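Local atomic coordinates of FEZ-1 protein (Fluoribacter gormanii, PDB entry 5WCK), a protein that probably hydrolyses beta-lactam antibiotics as a monomeric subclass B3 metallo-beta-lactamase with two zinc ions in its active site. Residues V170-S174 and G213-M218. The protein carries 2 engineered substitutions. Sequence-based numbering, arbitrary orientation.
Sequences VIIGS and GSHAGM. With ZN (zinc ion), chain C.
I172 and G213 sit side by side as a parallel beta bridge. Within it S214 N donates to I172 O at 3.2 Å, and the CA of G213 lies against the same oxygen as a CH-O contact. Just past the strand end S214 also uses OG as a donor, to G173 O at 2.8 Å. With chi1 at 56°, OG is tucked between its own N and carbonyl carbon, and it comes in from above the carbonyl plane of G173. That carbonyl also accepts a bond from ND1 of the zinc ligand H71.

This is the mouth of the metallo-beta-lactamase alphabeta/betaalpha sandwich, where residues at and just beyond the strand ends, such as H215, reach the zinc ions. H215 follows S214 directly, and its NE2 binds zinc at 2.0 Å together with D75, H76 and a water that lies in the plane of the ring. D24 takes the hydrogen bond from ND1, which should help fix the ring's rotation.

Apolar contacts are made at the bridge and just past it. I171 CG2 rests on the carbonyl carbon of G213 at 3.9 Å. M218, extended beyond CG, lays CE 4.0 Å from S174 CB, while its SD accepts a weak bond from H215 N.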
ATOM      1  N   VAL A 170      -1.072   9.008  -5.317  1.00  5.05           N
ATOM      2  CA  VAL A 170      -2.007   8.257  -4.527  1.00  4.81           C
ATOM      3  C   VAL A 170      -1.598   6.779  -4.611  1.00  5.36           C
ATOM      4  O   VAL A 170      -1.648   6.189  -5.673  1.00  6.36           O
ATOM      5  CB  VAL A 170      -3.454   8.435  -5.019  1.00  5.90           C
ATOM      6  CG1 VAL A 170      -4.401   7.589  -4.188  1.00  7.64           C
ATOM      7  CG2 VAL A 170      -3.903   9.885  -5.038  1.00  7.52           C
ATOM      8  N   ILE A 171      -1.209   6.203  -3.469  1.00  3.78           N
ATOM      9  CA  ILE A 171      -0.968   4.754  -3.382  1.00  4.74           C
ATOM     10  C   ILE A 171      -2.230   4.102  -2.793  1.00  5.45           C
ATOM     11  O   ILE A 171      -2.432   4.100  -1.562  1.00  5.34           O
ATOM     12  CB  ILE A 171       0.299   4.439  -2.560  1.00  4.83           C
ATOM     13  CG1 ILE A 171       1.538   5.200  -3.041  1.00  5.57           C
ATOM     14  CG2 ILE A 171       0.572   2.936  -2.535  1.00  6.00           C
ATOM     15  CD1 ILE A 171       2.720   5.197  -2.065  1.00  6.14           C
ATOM     16  N   ILE A 172      -3.098   3.602  -3.670  1.00  5.68           N
ATOM     17  CA  ILE A 172      -4.366   2.995  -3.259  1.00  6.25           C
ATOM     18  C   ILE A 172      -4.053   1.759  -2.413  1.00  6.17           C
ATOM     19  O   ILE A 172      -3.310   0.862  -2.838  1.00  7.21           O
ATOM     20  CB  ILE A 172      -5.253   2.681  -4.479  1.00  8.24           C
ATOM     21  CG1 ILE A 172      -5.641   3.970  -5.210  1.00 10.49           C
ATOM     22  CG2 ILE A 172      -6.479   1.897  -4.052  1.00 11.92           C
ATOM     23  CD1 ILE A 172      -6.447   3.798  -6.476  1.00 16.41           C
ATOM     24  N   GLY A 173      -4.563   1.725  -1.191  1.00  6.44           N
ATOM     25  CA  GLY A 173      -4.230   0.620  -0.266  1.00  6.24           C
ATOM     26  C   GLY A 173      -4.736  -0.743  -0.696  1.00  7.79           C
ATOM     27  O   GLY A 173      -4.022  -1.721  -0.476  1.00  7.52           O
ATOM     28  N   SER A 174      -5.981  -0.724  -1.171  1.00  5.98           N
ATOM     29  CA  SER A 174      -6.871  -1.769  -1.759  1.00  6.60           C
ATOM     30  C   SER A 174      -8.319  -1.511  -1.356  1.00  9.49           C
ATOM     31  O   SER A 174      -8.548  -1.314  -0.198  1.00  9.15           O
ATOM     32  CB  SER A 174      -6.604  -3.216  -1.386  1.00  8.12           C
ATOM     33  OG  SER A 174      -7.586  -4.064  -1.924  1.00  8.28           O
ATOM     34  N   GLY A 213      -0.450   1.819  -6.269  1.00  5.92           N
ATOM     35  CA  GLY A 213      -1.200   0.875  -5.477  1.00  6.53           C
ATOM     36  C   GLY A 213      -0.315  -0.147  -4.804  1.00  6.07           C
ATOM     37  O   GLY A 213       0.893  -0.198  -4.997  1.00  6.48           O
ATOM     38  N   SER A 214      -0.945  -0.917  -3.929  1.00  6.13           N
ATOM     39  CA  SER A 214      -0.240  -1.970  -3.165  1.00  6.98           C
ATOM     40  C   SER A 214       0.189  -3.147  -4.055  1.00  7.86           C
ATOM     41  O   SER A 214       1.102  -3.885  -3.675  1.00  5.99           O
ATOM     42  CB  SER A 214      -1.077  -2.393  -2.020  1.00  6.32           C
ATOM     43  OG  SER A 214      -2.360  -2.826  -2.453  1.00  6.85           O
ATOM     44  N   HIS A 215      -0.453  -3.320  -5.217  1.00  6.59           N
ATOM     45  CA  HIS A 215      -0.091  -4.325  -6.186  1.00  6.43           C
ATOM     46  C   HIS A 215       0.148  -3.666  -7.551  1.00  7.61           C
ATOM     47  O   HIS A 215      -0.626  -2.808  -7.995  1.00  7.51           O
ATOM     48  CB  HIS A 215      -1.167  -5.415  -6.332  1.00  8.26           C
ATOM     49  CG  HIS A 215      -1.325  -6.300  -5.149  1.00  7.72           C
ATOM     50  ND1 HIS A 215      -0.701  -7.533  -5.085  1.00  8.08           N
ATOM     51  CD2 HIS A 215      -1.981  -6.148  -3.983  1.00  8.96           C
ATOM     52  CE1 HIS A 215      -1.012  -8.109  -3.943  1.00  9.94           C
ATOM     53  NE2 HIS A 215      -1.794  -7.293  -3.243  1.00  7.18           N
ATOM     54  N   ALA A 216       1.209  -4.126  -8.214  1.00  6.95           N
ATOM     55  CA  ALA A 216       1.632  -3.669  -9.540  1.00  7.26           C
ATOM     56  C   ALA A 216       0.490  -3.717 -10.559  1.00  7.60           C
ATOM     57  O   ALA A 216       0.325  -2.785 -11.371  1.00  8.31           O
ATOM     58  CB  ALA A 216       2.787  -4.517 -10.007  1.00  9.11           C
ATOM     59  N   GLY A 217      -0.319  -4.782 -10.513  1.00  7.73           N
ATOM     60  CA  GLY A 217      -1.382  -4.987 -11.470  1.00  7.41           C
ATOM     61  C   GLY A 217      -2.508  -3.958 -11.355  1.00  8.59           C
ATOM     62  O   GLY A 217      -3.241  -3.734 -12.328  1.00 12.78           O
ATOM     63  N   MET A 218      -2.639  -3.289 -10.209  1.00  6.70           N
ATOM     64  CA  MET A 218      -3.695  -2.280 -10.041  1.00  6.62           C
ATOM     65  C   MET A 218      -3.481  -1.128 -11.015  1.00  6.43           C
ATOM     66  O   MET A 218      -4.466  -0.539 -11.497  1.00  7.24           O
ATOM     67  CB  MET A 218      -3.694  -1.711  -8.611  1.00  8.10           C
ATOM     68  CG  MET A 218      -4.049  -2.733  -7.607  1.00 10.02           C
ATOM     69  SD  MET A 218      -3.770  -2.057  -5.948  1.00 10.85           S
ATOM     70  CE  MET A 218      -4.701  -3.210  -4.940  1.00 16.80           C
TER
HETATM   71 ZN    ZN C 301      -2.433  -7.688  -1.333  1.00 11.16          ZN
HETATM   72  O   HOH W   1      -3.627  -8.403   0.122  1.00 18.67           O